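Local atomic coordinates of membrane lipoprotein family protein (Aeropyrum pernix, PDB entry 4PEV), a protein that probably serves as the solute-binding lipoprotein of an ABC transporter, holding adenosine in the cleft between two alpha/beta lobes. Residues Gly236-Glu241 and Met262-Glu268; Ala283-Trp287 and Ile338-Ala343; Arg200-Gly204 and Ile407-Leu411. One frame throughout, in Å; residues are numbered along the deposited sequence.

Interaction 1: Gly236-Glu241 and Met262-Glu268; sequences GKTTAE and MFNAVKE
Two neighbouring helices of a Rossmann-like alpha/beta lobe meet here: segment 236-241 of helix 233-245 and segment 262-268 of helix 258-271, joined in sequence through strand 248-254. Both segments are regular helix. Their axes approach to 7.6 Å, with N-to-C directions 45° apart and a signed crossing angle of -45°. The tightest backbone point pairs Lys237 with Met262, CA to CA 4.7 Å, and Gly236 O lies 3.7 Å from Met262 N. Gly236 has no side chain at this narrow point; a CB on it would sit only 3.7 Å from Met262 N. No hydrogen bond crosses between the segments.

Lys237 loses the most surface. With chi1 and chi2 both t and chi3 m, its chain slants across the second helix: CG rests 3.8 Å from Ala265 CB, and NZ reaches 3.7 Å from Asn264 CB. Asn264 itself turns its amide oxygen to Tyr288 OH. Ala265, pointing toward the first helix, makes the closest side-chain contact, its CB 3.5 Å from Ala240 CB and 3.8 Å from Lys237 O. Met262, a selenomethionine, offers its stem while the SE end leads away: CG is 4.1 Å from Ala240 CB. Beneath the helices Phe251 of strand 248-254 touches both Ala240 and Met262, so the pair covers one face of the sheet, as crossover helices do in this type of fold. At the solvent side, a long salt bridge closes the groove, Lys237 NZ to Glu268 OE1 at 3.6 Å.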
loop_
_atom_site.group_PDB
_atom_site.type_symbol
_atom_site.label_atom_id
_atom_site.label_comp_id
_atom_site.label_asym_id
_atom_site.label_seq_id
_atom_site.Cartn_x
_atom_site.Cartn_y
_atom_site.Cartn_z
ATOM N N GLY C 236 1.407 13.155 9.824
ATOM C CA GLY C 236 2.379 12.488 8.973
ATOM C C GLY C 236 3.664 13.281 8.806
ATOM O O GLY C 236 4.743 12.703 8.800
ATOM N N LYS C 237 3.547 14.602 8.681
ATOM C CA LYS C 237 4.707 15.477 8.534
ATOM C C LYS C 237 5.509 15.589 9.831
ATOM O O LYS C 237 6.723 15.463 9.797
ATOM C CB LYS C 237 4.286 16.867 8.045
ATOM C CG LYS C 237 5.456 17.719 7.557
ATOM C CD LYS C 237 5.093 19.182 7.272
ATOM C CE LYS C 237 4.064 19.306 6.150
ATOM N NZ LYS C 237 4.393 20.427 5.208
ATOM N N THR C 238 4.849 15.818 10.967
ATOM C CA THR C 238 5.572 15.942 12.242
ATOM C C THR C 238 6.272 14.643 12.594
ATOM O O THR C 238 7.403 14.662 13.077
ATOM C CB THR C 238 4.685 16.337 13.446
ATOM O OG1 THR C 238 3.672 15.345 13.654
ATOM C CG2 THR C 238 4.045 17.683 13.237
ATOM N N THR C 239 5.607 13.518 12.367
ATOM C CA THR C 239 6.236 12.230 12.615
ATOM C C THR C 239 7.548 12.130 11.843
ATOM O O THR C 239 8.575 11.779 12.421
ATOM C CB THR C 239 5.339 11.045 12.214
ATOM O OG1 THR C 239 4.068 11.166 12.859
ATOM C CG2 THR C 239 5.995 9.715 12.609
ATOM N N ALA C 240 7.498 12.467 10.552
ATOM C CA ALA C 240 8.660 12.406 9.660
ATOM C C ALA C 240 9.768 13.350 10.074
ATOM O O ALA C 240 10.928 12.986 9.988
ATOM C CB ALA C 240 8.257 12.692 8.225
ATOM N N GLU C 241 9.420 14.558 10.515
ATOM C CA GLU C 241 10.427 15.538 10.951
ATOM C C GLU C 241 11.208 15.075 12.171
ATOM O O GLU C 241 12.407 15.333 12.278
ATOM C CB GLU C 241 9.778 16.869 11.291
ATOM C CG GLU C 241 9.357 17.693 10.096
ATOM C CD GLU C 241 8.388 18.804 10.472
ATOM O OE1 GLU C 241 8.070 18.967 11.678
ATOM O OE2 GLU C 241 7.929 19.511 9.548
HETATM N N MSE C 262 4.383 13.042 5.090
HETATM C CA MSE C 262 5.723 12.489 5.060
HETATM C C MSE C 262 6.475 13.000 3.856
HETATM O O MSE C 262 7.599 13.459 3.985
HETATM C CB MSE C 262 5.616 10.971 5.025
HETATM C CG MSE C 262 6.956 10.292 5.209
HETATM SE SE MSE C 262 6.791 8.451 4.534
HETATM C CE MSE C 262 6.862 8.769 2.583
ATOM N N PHE C 263 5.853 12.922 2.680
ATOM C CA PHE C 263 6.459 13.392 1.439
ATOM C C PHE C 263 6.890 14.829 1.573
ATOM O O PHE C 263 7.981 15.201 1.133
ATOM C CB PHE C 263 5.479 13.350 0.277
ATOM C CG PHE C 263 5.150 11.976 -0.221
ATOM C CD1 PHE C 263 6.036 10.919 -0.089
ATOM C CD2 PHE C 263 3.954 11.762 -0.903
ATOM C CE1 PHE C 263 5.707 9.664 -0.585
ATOM C CE2 PHE C 263 3.628 10.518 -1.413
ATOM C CZ PHE C 263 4.501 9.465 -1.249
ATOM N N ASN C 264 6.026 15.643 2.162
ATOM C CA ASN C 264 6.333 17.051 2.313
ATOM C C ASN C 264 7.471 17.305 3.282
ATOM O O ASN C 264 8.215 18.242 3.101
ATOM C CB ASN C 264 5.090 17.833 2.689
ATOM C CG ASN C 264 4.056 17.822 1.584
ATOM O OD1 ASN C 264 4.378 17.803 0.399
ATOM N ND2 ASN C 264 2.802 17.835 1.971
ATOM N N ALA C 265 7.628 16.452 4.282
ATOM C CA ALA C 265 8.719 16.584 5.236
ATOM C C ALA C 265 10.083 16.304 4.587
ATOM O O ALA C 265 11.086 16.981 4.897
ATOM C CB ALA C 265 8.491 15.649 6.412
ATOM N N VAL C 266 10.104 15.313 3.693
ATOM C CA VAL C 266 11.317 14.916 2.974
ATOM C C VAL C 266 11.683 15.980 1.927
ATOM O O VAL C 266 12.865 16.192 1.650
ATOM C CB VAL C 266 11.159 13.500 2.331
ATOM C CG1 VAL C 266 12.395 13.078 1.543
ATOM C CG2 VAL C 266 10.844 12.465 3.397
ATOM N N LYS C 267 10.687 16.663 1.358
ATOM C CA LYS C 267 10.959 17.789 0.442
ATOM C C LYS C 267 11.706 18.930 1.126
ATOM O O LYS C 267 12.654 19.488 0.578
ATOM C CB LYS C 267 9.666 18.360 -0.134
ATOM C CG LYS C 267 8.943 17.444 -1.101
ATOM C CD LYS C 267 8.153 18.208 -2.148
ATOM C CE LYS C 267 6.919 18.875 -1.566
ATOM N NZ LYS C 267 6.646 20.162 -2.280
ATOM N N GLU C 268 11.272 19.273 2.334
ATOM C CA GLU C 268 11.771 20.457 3.012
ATOM C C GLU C 268 13.158 20.104 3.531
ATOM O O GLU C 268 14.034 20.940 3.528
ATOM C CB GLU C 268 10.768 20.992 4.073
ATOM C CG GLU C 268 9.301 20.630 3.738
ATOM C CD GLU C 268 8.199 21.677 3.993
ATOM O OE1 GLU C 268 7.192 21.647 3.225
ATOM O OE2 GLU C 268 8.293 22.483 4.953
#

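Interaction 2: Ala283-Trp287 and Ile338-Ala343; sequences ASQEW and IIRYFA
An irregular loop, 283-287, follows strand 277-282 and fits against one side of helical segment 338-343. Loop and helix run in step, Ser284 CA lying 5.8 Å from Ile339 CA and Trp287 CA 5.4 Å from Ala343 CA. Ala283 and Ser284 are extended (phi/psi -96/170 and -76/118).

The main bump is Phe342, chi1 m, which points into the hollow made by the start of the loop. Ala283 CB lies over one face of its ring in a CH-pi contact, 4.2 Å from the centroid and 21° off the normal, and Ser284 N lies over the same ring. The stem of Phe342 fills the bend of the loop, CB 3.6 Å from Ser284 O and 4.1 Å from Trp287 CD1. Trp287, chi1 p, spreads its indole so that one face covers Phe342 O, while its CB lies 4.1 Å from Ala343 CB. Ser284 is the answering bump: its OG presses 3.6 Å from Ile339 CA. Ile339 CG1 packs 3.8 Å from Glu286 OE2.

The remaining hollow holds a water, which donates to Ser284 OG (2.7 Å) and Ile339 O (2.9 Å) and accepts from Trp287 N (3.2 Å), bridging segments that share no direct hydrogen bond. Ser284 OG in turn donates to Glu286 OE1 (2.8 Å), an oxygen also hydrogen-bonded with Ser296 OG; Glu286 OE2 forms a salt bridge with Arg369.

Met72 of helix 69-84, from the other lobe, touches Ala283 and Phe342. The loop directly follows adenosine-binding Asp282, and such a ligand-carrying strand end beside the interlobe cleft is typical of the periplasmic binding-protein fold.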
loop_
_atom_site.group_PDB
_atom_site.type_symbol
_atom_site.label_atom_id
_atom_site.label_comp_id
_atom_site.label_asym_id
_atom_site.label_seq_id
_atom_site.Cartn_x
_atom_site.Cartn_y
_atom_site.Cartn_z
ATOM N N ALA C 283 -0.561 3.389 -5.189
ATOM C CA ALA C 283 -0.310 3.840 -6.556
ATOM C C ALA C 283 1.167 4.175 -6.674
ATOM O O ALA C 283 1.893 4.176 -5.669
ATOM C CB ALA C 283 -1.148 5.057 -6.898
ATOM N N SER C 284 1.617 4.412 -7.903
ATOM C CA SER C 284 2.911 5.044 -8.127
ATOM C C SER C 284 2.710 6.517 -7.823
ATOM O O SER C 284 1.932 7.183 -8.514
ATOM C CB SER C 284 3.408 4.880 -9.576
ATOM O OG SER C 284 3.989 6.092 -10.078
ATOM N N GLN C 285 3.432 7.013 -6.823
ATOM C CA GLN C 285 3.268 8.387 -6.365
ATOM C C GLN C 285 4.467 9.291 -6.689
ATOM O O GLN C 285 4.564 10.397 -6.160
ATOM C CB GLN C 285 2.981 8.385 -4.864
ATOM C CG GLN C 285 1.703 7.646 -4.507
ATOM C CD GLN C 285 1.525 7.488 -3.012
ATOM O OE1 GLN C 285 2.271 6.767 -2.357
ATOM N NE2 GLN C 285 0.535 8.156 -2.468
ATOM N N GLU C 286 5.350 8.826 -7.578
ATOM C CA GLU C 286 6.588 9.539 -7.897
ATOM C C GLU C 286 6.284 10.928 -8.426
ATOM O O GLU C 286 6.975 11.901 -8.120
ATOM C CB GLU C 286 7.423 8.750 -8.920
ATOM C CG GLU C 286 8.146 7.517 -8.351
ATOM C CD GLU C 286 7.346 6.225 -8.404
ATOM O OE1 GLU C 286 6.109 6.262 -8.247
ATOM O OE2 GLU C 286 7.971 5.159 -8.573
ATOM N N TRP C 287 5.227 11.006 -9.221
ATOM C CA TRP C 287 4.764 12.266 -9.806
ATOM C C TRP C 287 4.572 13.380 -8.793
ATOM O O TRP C 287 4.639 14.542 -9.157
ATOM C CB TRP C 287 3.442 12.042 -10.566
ATOM C CG TRP C 287 2.324 11.648 -9.679
ATOM C CD1 TRP C 287 1.924 10.394 -9.389
ATOM C CD2 TRP C 287 1.487 12.531 -8.923
ATOM N NE1 TRP C 287 0.887 10.431 -8.503
ATOM C CE2 TRP C 287 0.594 11.732 -8.205
ATOM C CE3 TRP C 287 1.403 13.933 -8.801
ATOM C CZ2 TRP C 287 -0.373 12.266 -7.369
ATOM C CZ3 TRP C 287 0.446 14.470 -7.972
ATOM C CH2 TRP C 287 -0.435 13.634 -7.261
ATOM N N ILE C 338 4.204 2.536 -15.688
ATOM C CA ILE C 338 3.296 2.731 -14.550
ATOM C C ILE C 338 3.483 4.164 -14.005
ATOM O O ILE C 338 2.516 4.847 -13.680
ATOM C CB ILE C 338 3.532 1.713 -13.396
ATOM C CG1 ILE C 338 3.759 0.264 -13.891
ATOM C CG2 ILE C 338 2.375 1.759 -12.417
ATOM C CD1 ILE C 338 2.527 -0.617 -14.025
ATOM N N ILE C 339 4.736 4.606 -13.936
ATOM C CA ILE C 339 5.074 5.950 -13.480
ATOM C C ILE C 339 4.454 7.013 -14.370
ATOM O O ILE C 339 3.890 7.991 -13.873
ATOM C CB ILE C 339 6.604 6.164 -13.440
ATOM C CG1 ILE C 339 7.213 5.347 -12.311
ATOM C CG2 ILE C 339 6.963 7.628 -13.214
ATOM C CD1 ILE C 339 8.712 5.198 -12.410
ATOM N N ARG C 340 4.569 6.812 -15.682
ATOM C CA ARG C 340 4.043 7.767 -16.646
ATOM C C ARG C 340 2.512 7.734 -16.631
ATOM O O ARG C 340 1.880 8.767 -16.755
ATOM C CB ARG C 340 4.587 7.482 -18.055
ATOM C CG ARG C 340 4.248 8.566 -19.084
ATOM C CD ARG C 340 4.871 8.331 -20.464
ATOM N NE ARG C 340 5.422 6.978 -20.631
ATOM C CZ ARG C 340 6.722 6.674 -20.751
ATOM N NH1 ARG C 340 7.658 7.626 -20.741
ATOM N NH2 ARG C 340 7.099 5.398 -20.893
ATOM N N TYR C 341 1.921 6.559 -16.456
ATOM C CA TYR C 341 0.460 6.432 -16.444
ATOM C C TYR C 341 -0.226 7.269 -15.368
ATOM O O TYR C 341 -1.234 7.945 -15.628
ATOM C CB TYR C 341 0.085 4.974 -16.253
ATOM C CG TYR C 341 -1.376 4.719 -16.016
ATOM C CD1 TYR C 341 -2.281 4.688 -17.075
ATOM C CD2 TYR C 341 -1.850 4.453 -14.737
ATOM C CE1 TYR C 341 -3.626 4.418 -16.859
ATOM C CE2 TYR C 341 -3.183 4.175 -14.508
ATOM C CZ TYR C 341 -4.069 4.164 -15.566
ATOM O OH TYR C 341 -5.394 3.888 -15.321
ATOM N N PHE C 342 0.323 7.209 -14.156
ATOM C CA PHE C 342 -0.229 7.960 -13.033
ATOM C C PHE C 342 0.134 9.396 -13.144
ATOM O O PHE C 342 -0.610 10.245 -12.690
ATOM C CB PHE C 342 0.242 7.394 -11.702
ATOM C CG PHE C 342 -0.438 6.124 -11.351
ATOM C CD1 PHE C 342 -1.737 6.145 -10.888
ATOM C CD2 PHE C 342 0.192 4.908 -11.552
ATOM C CE1 PHE C 342 -2.394 4.969 -10.599
ATOM C CE2 PHE C 342 -0.451 3.721 -11.258
ATOM C CZ PHE C 342 -1.751 3.752 -10.779
ATOM N N ALA C 343 1.277 9.674 -13.753
ATOM C CA ALA C 343 1.662 11.049 -14.046
ATOM C C ALA C 343 0.704 11.681 -15.069
ATOM O O ALA C 343 0.332 12.843 -14.922
ATOM C CB ALA C 343 3.107 11.104 -14.530
HETATM O O HOH W 1 4.143 8.580 -10.996
#

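Interaction 3: Arg200-Gly204 and Ile407-Leu411; sequences RFHIG and IIEEL
Helical segments 200-204 and 407-411 lie nearly parallel, 15° apart, with axes 10.6 Å from each other; the side chains fill the gap, and the nearest CA pair is Ile203 to Ile408 at 6.6 Å. Arg200 and Phe201 are out of reach of 407-411: Arg200 forms a salt bridge with Glu159, and Phe201 touches the bound adenosine. His202, chi1 t, reaches across so that Ile408 CD1 sits squarely over its ring, 3.8 Å from the centroid and 3° off the normal, a CH-pi contact. The ring also stacks on Trp224, and its ND1 is hydrogen-bonded to Tyr404 OH. Ile203, chi1 m and chi2 t, gives the most surface: CG1 is 3.9 Å from both Ile407 CG2 and Ile408 CD1, and its O lies 3.6 Å from Leu411 CD1. Gly204 N closes the turn onto Arg200 O at 3.0 Å. The contact lays helix 401-412, the last of the chain, on helix 196-214, which carries Phe201 of the adenosine pocket in this two-lobed binding-protein fold.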
loop_
_atom_site.group_PDB
_atom_site.type_symbol
_atom_site.label_atom_id
_atom_site.label_comp_id
_atom_site.label_asym_id
_atom_site.label_seq_id
_atom_site.Cartn_x
_atom_site.Cartn_y
_atom_site.Cartn_z
ATOM N N ARG C 200 1.497 -6.951 7.953
ATOM C CA ARG C 200 2.152 -7.593 6.825
ATOM C C ARG C 200 3.186 -6.694 6.149
ATOM O O ARG C 200 4.255 -7.172 5.752
ATOM C CB ARG C 200 1.118 -8.075 5.810
ATOM C CG ARG C 200 0.202 -9.135 6.386
ATOM C CD ARG C 200 -0.547 -9.934 5.328
ATOM N NE ARG C 200 -1.787 -9.292 4.917
ATOM C CZ ARG C 200 -2.855 -9.177 5.690
ATOM N NH1 ARG C 200 -2.838 -9.651 6.933
ATOM N NH2 ARG C 200 -3.948 -8.580 5.220
ATOM N N PHE C 201 2.868 -5.403 6.018
ATOM C CA PHE C 201 3.833 -4.429 5.498
ATOM C C PHE C 201 5.046 -4.425 6.407
ATOM O O PHE C 201 6.159 -4.635 5.945
ATOM C CB PHE C 201 3.254 -2.995 5.418
ATOM C CG PHE C 201 2.432 -2.724 4.177
ATOM C CD1 PHE C 201 3.041 -2.554 2.945
ATOM C CD2 PHE C 201 1.042 -2.617 4.244
ATOM C CE1 PHE C 201 2.284 -2.287 1.806
ATOM C CE2 PHE C 201 0.285 -2.360 3.109
ATOM C CZ PHE C 201 0.905 -2.190 1.890
ATOM N N HIS C 202 4.813 -4.196 7.699
ATOM C CA HIS C 202 5.895 -4.082 8.667
ATOM C C HIS C 202 6.799 -5.294 8.576
ATOM O O HIS C 202 7.989 -5.164 8.304
ATOM C CB HIS C 202 5.362 -3.931 10.090
ATOM C CG HIS C 202 6.423 -3.616 11.095
ATOM N ND1 HIS C 202 6.151 -3.466 12.435
ATOM C CD2 HIS C 202 7.759 -3.424 10.961
ATOM C CE1 HIS C 202 7.269 -3.183 13.085
ATOM N NE2 HIS C 202 8.260 -3.159 12.215
ATOM N N ILE C 203 6.235 -6.473 8.779
ATOM C CA ILE C 203 7.006 -7.709 8.695
ATOM C C ILE C 203 7.808 -7.812 7.404
ATOM O O ILE C 203 8.959 -8.199 7.434
ATOM C CB ILE C 203 6.083 -8.941 8.812
ATOM C CG1 ILE C 203 5.659 -9.129 10.267
ATOM C CG2 ILE C 203 6.759 -10.198 8.270
ATOM C CD1 ILE C 203 4.533 -10.122 10.432
ATOM N N GLY C 204 7.198 -7.495 6.276
ATOM C CA GLY C 204 7.882 -7.633 4.997
ATOM C C GLY C 204 8.992 -6.617 4.824
ATOM O O GLY C 204 10.022 -6.907 4.224
ATOM N N ILE C 407 7.167 -11.999 15.848
ATOM C CA ILE C 407 7.879 -12.066 14.566
ATOM C C ILE C 407 8.859 -10.885 14.411
ATOM O O ILE C 407 9.964 -11.059 13.902
ATOM C CB ILE C 407 6.923 -12.111 13.355
ATOM C CG1 ILE C 407 6.169 -13.449 13.327
ATOM C CG2 ILE C 407 7.695 -11.913 12.048
ATOM C CD1 ILE C 407 5.107 -13.572 12.245
ATOM N N ILE C 408 8.463 -9.701 14.863
ATOM C CA ILE C 408 9.340 -8.543 14.825
ATOM C C ILE C 408 10.552 -8.682 15.766
ATOM O O ILE C 408 11.669 -8.352 15.359
ATOM C CB ILE C 408 8.563 -7.241 15.145
ATOM C CG1 ILE C 408 7.435 -7.028 14.124
ATOM C CG2 ILE C 408 9.500 -6.032 15.208
ATOM C CD1 ILE C 408 7.885 -7.033 12.681
ATOM N N GLU C 409 10.341 -9.143 17.008
ATOM C CA GLU C 409 11.460 -9.449 17.936
ATOM C C GLU C 409 12.517 -10.310 17.245
ATOM O O GLU C 409 13.726 -10.064 17.362
ATOM C CB GLU C 409 10.973 -10.214 19.174
ATOM C CG GLU C 409 10.430 -9.371 20.327
ATOM C CD GLU C 409 9.693 -10.211 21.392
ATOM O OE1 GLU C 409 10.191 -11.297 21.801
ATOM O OE2 GLU C 409 8.597 -9.786 21.826
ATOM N N GLU C 410 12.026 -11.315 16.523
ATOM C CA GLU C 410 12.857 -12.307 15.860
ATOM C C GLU C 410 13.581 -11.742 14.657
ATOM O O GLU C 410 14.758 -12.009 14.471
ATOM C CB GLU C 410 12.006 -13.513 15.418
ATOM C CG GLU C 410 11.391 -14.324 16.559
ATOM C CD GLU C 410 12.425 -14.809 17.564
ATOM O OE1 GLU C 410 13.508 -15.286 17.142
ATOM O OE2 GLU C 410 12.152 -14.703 18.778
ATOM N N LEU C 411 12.869 -10.982 13.831
ATOM C CA LEU C 411 13.490 -10.275 12.698
ATOM C C LEU C 411 14.493 -9.216 13.155
ATOM O O LEU C 411 15.565 -9.094 12.573
ATOM C CB LEU C 411 12.431 -9.626 11.817
ATOM C CG LEU C 411 11.576 -10.604 11.022
ATOM C CD1 LEU C 411 10.608 -9.844 10.134
ATOM C CD2 LEU C 411 12.436 -11.513 10.175
#

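In the fold
After the first five strands of the first lobe's sheet and strand 186-191 of the second, segment 200-204 opens the widest loop, which closes only when 407-411 returns near the C terminus. Interactions 1 and 2 nest inside it, one after the other, and no loop crosses another. Interaction 1 joins consecutive helices around strand 248-254; interaction 2 then brings helix 336-348 back to the loop after strand 277-282. These two touch, Phe263 CZ lying 3.7 Å from Gln285 OE1, whereas interaction 3 stays apart, across the chain's centre from interaction 2. Interactions 1 and 2 join parts of the second lobe to one another, and interaction 3 adds the last helix, 401-412, to it.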